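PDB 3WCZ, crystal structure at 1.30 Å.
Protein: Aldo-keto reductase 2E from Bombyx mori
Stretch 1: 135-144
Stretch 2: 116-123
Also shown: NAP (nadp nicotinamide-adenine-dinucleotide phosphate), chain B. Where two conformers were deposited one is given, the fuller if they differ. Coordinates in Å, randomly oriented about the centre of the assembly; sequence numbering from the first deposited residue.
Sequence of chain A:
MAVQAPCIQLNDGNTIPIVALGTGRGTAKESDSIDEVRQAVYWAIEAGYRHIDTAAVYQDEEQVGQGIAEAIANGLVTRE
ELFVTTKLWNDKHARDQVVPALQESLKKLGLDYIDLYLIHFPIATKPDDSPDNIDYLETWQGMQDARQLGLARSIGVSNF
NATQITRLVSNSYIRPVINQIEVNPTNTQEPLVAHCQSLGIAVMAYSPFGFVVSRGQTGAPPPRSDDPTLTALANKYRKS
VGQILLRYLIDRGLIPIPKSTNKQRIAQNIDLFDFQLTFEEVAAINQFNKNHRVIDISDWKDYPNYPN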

# COMPACT_ATOMS: atom_id res chain seq x y z
N ASP A 135 -7.46 -14.32 17.03
CA ASP A 135 -6.36 -13.43 17.36
C ASP A 135 -5.44 -13.30 16.15
O ASP A 135 -5.06 -14.28 15.52
CB ASP A 135 -5.61 -14.04 18.53
CG ASP A 135 -4.63 -13.11 19.20
OD1 ASP A 135 -4.26 -12.05 18.65
OD2 ASP A 135 -4.21 -13.45 20.34
N TYR A 136 -5.09 -12.06 15.81
CA TYR A 136 -4.17 -11.82 14.70
C TYR A 136 -2.79 -12.41 15.00
O TYR A 136 -2.00 -12.62 14.09
CB TYR A 136 -4.07 -10.31 14.34
CG TYR A 136 -3.69 -9.45 15.52
CD1 TYR A 136 -2.38 -9.40 15.96
CD2 TYR A 136 -4.63 -8.70 16.20
CE1 TYR A 136 -2.03 -8.66 17.06
CE2 TYR A 136 -4.30 -7.96 17.31
CZ TYR A 136 -2.98 -7.93 17.74
OH TYR A 136 -2.66 -7.21 18.85
N LEU A 137 -2.50 -12.73 16.26
CA LEU A 137 -1.25 -13.44 16.55
C LEU A 137 -1.26 -14.83 15.94
O LEU A 137 -0.22 -15.35 15.53
CB LEU A 137 -0.98 -13.55 18.05
CG LEU A 137 -0.73 -12.28 18.82
CD1 LEU A 137 -0.50 -12.66 20.26
CD2 LEU A 137 0.46 -11.51 18.26
N GLU A 138 -2.42 -15.46 15.90
CA GLU A 138 -2.54 -16.75 15.24
C GLU A 138 -2.33 -16.62 13.73
O GLU A 138 -1.63 -17.41 13.10
CB GLU A 138 -3.88 -17.39 15.54
CG GLU A 138 -4.04 -18.63 14.74
CD GLU A 138 -5.29 -19.42 15.06
OE1 GLU A 138 -5.65 -19.46 16.26
OE2 GLU A 138 -5.88 -20.01 14.13
N THR A 139 -2.95 -15.60 13.15
CA THR A 139 -2.81 -15.36 11.73
C THR A 139 -1.33 -15.16 11.41
O THR A 139 -0.81 -15.63 10.40
CB THR A 139 -3.62 -14.12 11.35
OG1 THR A 139 -4.93 -14.21 11.92
CG2 THR A 139 -3.72 -13.93 9.85
N TRP A 140 -0.64 -14.42 12.29
CA TRP A 140 0.77 -14.11 12.09
C TRP A 140 1.60 -15.39 12.11
O TRP A 140 2.61 -15.48 11.38
CB TRP A 140 1.25 -13.10 13.13
CG TRP A 140 2.62 -12.57 12.85
CD1 TRP A 140 3.75 -12.81 13.56
CD2 TRP A 140 3.01 -11.75 11.75
NE1 TRP A 140 4.82 -12.18 12.98
CE2 TRP A 140 4.38 -11.50 11.87
CE3 TRP A 140 2.31 -11.19 10.66
CZ2 TRP A 140 5.08 -10.73 10.95
CZ3 TRP A 140 3.01 -10.44 9.76
CH2 TRP A 140 4.37 -10.21 9.91
N GLN A 141 1.22 -16.38 12.90
CA GLN A 141 1.94 -17.62 12.82
C GLN A 141 1.80 -18.29 11.45
O GLN A 141 2.77 -18.83 10.92
CB GLN A 141 1.49 -18.54 13.90
CG GLN A 141 2.30 -19.73 13.85
CD GLN A 141 2.00 -20.61 14.95
OE1 GLN A 141 1.36 -20.21 15.93
NE2 GLN A 141 2.48 -21.83 14.84
N GLY A 142 0.63 -18.18 10.83
CA GLY A 142 0.46 -18.65 9.47
C GLY A 142 1.35 -17.86 8.51
O GLY A 142 1.86 -18.41 7.54
N MET A 143 1.48 -16.55 8.74
CA MET A 143 2.36 -15.70 7.94
C MET A 143 3.81 -16.16 8.08
O MET A 143 4.53 -16.23 7.08
CB MET A 143 2.23 -14.22 8.32
CG MET A 143 0.83 -13.65 8.13
SD MET A 143 0.22 -13.55 6.42
CE MET A 143 1.13 -12.10 5.88
N GLN A 144 4.24 -16.45 9.32
CA GLN A 144 5.59 -16.95 9.58
C GLN A 144 5.81 -18.25 8.84
O GLN A 144 6.87 -18.46 8.26
CB GLN A 144 5.83 -17.08 11.09
CG GLN A 144 5.93 -15.73 11.78
CD GLN A 144 5.98 -15.77 13.28
OE1 GLN A 144 6.58 -14.85 13.90
NE2 GLN A 144 5.45 -16.82 13.89
PA NAP B . -5.07 7.11 -4.57
O1A NAP B . -3.83 6.60 -5.18
O2A NAP B . -5.12 7.73 -3.27
O5B NAP B . -5.91 7.98 -5.55
C5B NAP B . -6.19 7.57 -6.85
C4B NAP B . -6.93 8.59 -7.69
O4B NAP B . -6.05 9.69 -8.00
C3B NAP B . -7.50 8.11 -8.97
O3B NAP B . -8.74 8.77 -9.14
C2B NAP B . -6.51 8.54 -9.95
O2B NAP B . -7.02 8.70 -11.26
C1B NAP B . -6.02 9.85 -9.40
N9A NAP B . -4.66 10.22 -9.72
C8A NAP B . -3.60 9.39 -9.74
N7A NAP B . -2.47 10.04 -9.96
C5A NAP B . -2.79 11.37 -10.10
C6A NAP B . -2.04 12.52 -10.33
N6A NAP B . -0.66 12.53 -10.53
N1A NAP B . -2.72 13.68 -10.40
C2A NAP B . -4.04 13.72 -10.23
N3A NAP B . -4.80 12.63 -9.99
C4A NAP B . -4.16 11.45 -9.91
O3 NAP B . -6.08 5.84 -4.55
PN NAP B . -6.45 4.61 -3.61
O1N NAP B . -6.84 3.52 -4.55
O2N NAP B . -7.43 5.08 -2.60
O5D NAP B . -5.13 4.21 -2.81
C5D NAP B . -3.99 3.78 -3.48
C4D NAP B . -3.66 2.29 -3.33
O4D NAP B . -3.38 1.96 -1.99
C3D NAP B . -4.78 1.36 -3.69
O3D NAP B . -5.02 1.30 -5.08
C2D NAP B . -4.33 0.13 -3.08
O2D NAP B . -3.29 -0.45 -3.81
C1D NAP B . -3.85 0.63 -1.73
N1N NAP B . -4.79 0.67 -0.61
C2N NAP B . -4.69 -0.21 0.39
C3N NAP B . -5.56 -0.16 1.45
C7N NAP B . -5.35 -1.14 2.54
O7N NAP B . -4.24 -1.69 2.74
N7N NAP B . -6.37 -1.30 3.41
C4N NAP B . -6.62 0.76 1.47
C5N NAP B . -6.72 1.69 0.43
C6N NAP B . -5.78 1.61 -0.59
P2B NAP B . -6.39 7.95 -12.52
O1X NAP B . -7.32 8.36 -13.68
O2X NAP B . -5.04 8.48 -12.73
O3X NAP B . -6.43 6.47 -12.24
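Stretch 2 116-123: LYLIHFPI

Residues 136-144 form the start of a helix that continues later in the chain, and residues 116-119 form a β-strand, after which 120-123 leave the strand in a loop conformation. Helix and strand run nearly antiparallel, with 167° between their N-to-C directions and a closest approach of 9.7 Å between axes, a spacing filled by side chains from both elements. The register follows from this direction: the CA atoms of M143 and Y117 lie 7.7 Å apart, those of T139 and I119 7.9 Å, and those of Y136 and P122 5.8 Å, so the backbones are nearest where the loop passes the first turn of the helix. That turn is capped by D135, whose OD1 accepts a hydrogen bond from L137 N at 3.0 Å.

No hydrogen bond links the two stretches; the contact rests on packing. Along the strand, Y117 and I119 direct their CA-to-CB bonds toward the helix, whereas L118 between them points away. I119 has the largest area covered by the other stretch, 96 Å², with M143 next at 86 Å². I119 CD1 lies 3.7 Å from T139 CG2 and 3.8 Å from W140 CE3, the latter contact falling at the edge of the indole, while I119 CG1 packs 3.8 Å from M143 CG. With all three chi angles in m, M143 folds its methyl group against the strand: CE is 3.1 Å from Y117 O, a close approach, and 3.6 Å from Y117 CD2. M143 SD also lies 4.5 Å from the centroid of the Y117 ring, an oblique sulfur-aromatic contact. At the other end, Y136 CD2 packs 4.1 Å from P122 CB. H120 and F121 take no part in the helix contact; instead H120 NE2 approaches N7N of the bound NADP at 3.4 Å.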

# COMPACT_ATOMS: atom_id res chain seq x y z
N LEU A 116 6.05 -9.68 -0.85
CA LEU A 116 5.52 -9.20 0.43
C LEU A 116 4.08 -9.66 0.55
O LEU A 116 3.27 -9.39 -0.31
CB LEU A 116 5.59 -7.67 0.51
CG LEU A 116 5.05 -7.04 1.78
CD1 LEU A 116 5.73 -7.51 3.03
CD2 LEU A 116 5.21 -5.54 1.65
N TYR A 117 3.79 -10.38 1.62
CA TYR A 117 2.42 -10.76 1.97
C TYR A 117 2.03 -10.02 3.24
O TYR A 117 2.77 -10.01 4.23
CB TYR A 117 2.33 -12.25 2.20
CG TYR A 117 0.95 -12.85 2.06
CD1 TYR A 117 0.07 -12.42 1.09
CD2 TYR A 117 0.54 -13.90 2.87
CE1 TYR A 117 -1.18 -13.01 0.93
CE2 TYR A 117 -0.70 -14.49 2.72
CZ TYR A 117 -1.55 -14.04 1.75
OH TYR A 117 -2.77 -14.67 1.60
N LEU A 118 0.86 -9.38 3.20
CA LEU A 118 0.35 -8.59 4.31
C LEU A 118 -0.95 -9.14 4.85
O LEU A 118 -1.83 -9.51 4.07
CB LEU A 118 0.07 -7.15 3.85
CG LEU A 118 1.26 -6.39 3.27
CD1 LEU A 118 0.81 -5.02 2.82
CD2 LEU A 118 2.38 -6.25 4.25
N ILE A 119 -1.11 -9.09 6.17
CA ILE A 119 -2.42 -9.27 6.75
C ILE A 119 -3.20 -7.98 6.45
O ILE A 119 -2.78 -6.89 6.87
CB ILE A 119 -2.36 -9.49 8.27
CG1 ILE A 119 -1.48 -10.69 8.62
CG2 ILE A 119 -3.79 -9.65 8.82
CD1 ILE A 119 -1.49 -11.00 10.12
N HIS A 120 -4.31 -8.06 5.72
CA HIS A 120 -4.97 -6.85 5.20
C HIS A 120 -5.57 -5.98 6.30
O HIS A 120 -5.47 -4.76 6.26
CB HIS A 120 -6.04 -7.28 4.17
CG HIS A 120 -6.41 -6.21 3.18
ND1 HIS A 120 -6.76 -6.50 1.88
CD2 HIS A 120 -6.52 -4.87 3.32
CE1 HIS A 120 -7.06 -5.37 1.25
NE2 HIS A 120 -6.90 -4.36 2.10
N PHE A 121 -6.20 -6.62 7.30
CA PHE A 121 -6.69 -5.96 8.50
C PHE A 121 -6.48 -6.87 9.70
O PHE A 121 -6.45 -8.12 9.55
CB PHE A 121 -8.21 -5.67 8.44
CG PHE A 121 -8.60 -4.57 7.50
CD1 PHE A 121 -8.86 -4.86 6.18
CD2 PHE A 121 -8.74 -3.27 7.95
CE1 PHE A 121 -9.24 -3.84 5.29
CE2 PHE A 121 -9.08 -2.23 7.08
CZ PHE A 121 -9.34 -2.53 5.75
N PRO A 122 -6.48 -6.30 10.92
CA PRO A 122 -6.35 -7.15 12.11
C PRO A 122 -7.66 -7.83 12.49
O PRO A 122 -7.65 -8.66 13.39
CB PRO A 122 -5.89 -6.17 13.21
CG PRO A 122 -6.40 -4.82 12.75
CD PRO A 122 -6.35 -4.87 11.23
N ILE A 123 -8.75 -7.46 11.85
CA ILE A 123 -10.08 -8.02 12.07
C ILE A 123 -10.20 -9.34 11.33
O ILE A 123 -9.72 -9.49 10.21
CB ILE A 123 -11.16 -7.05 11.53
CG1 ILE A 123 -11.05 -5.69 12.24
CG2 ILE A 123 -12.53 -7.61 11.69
CD1 ILE A 123 -11.77 -4.58 11.49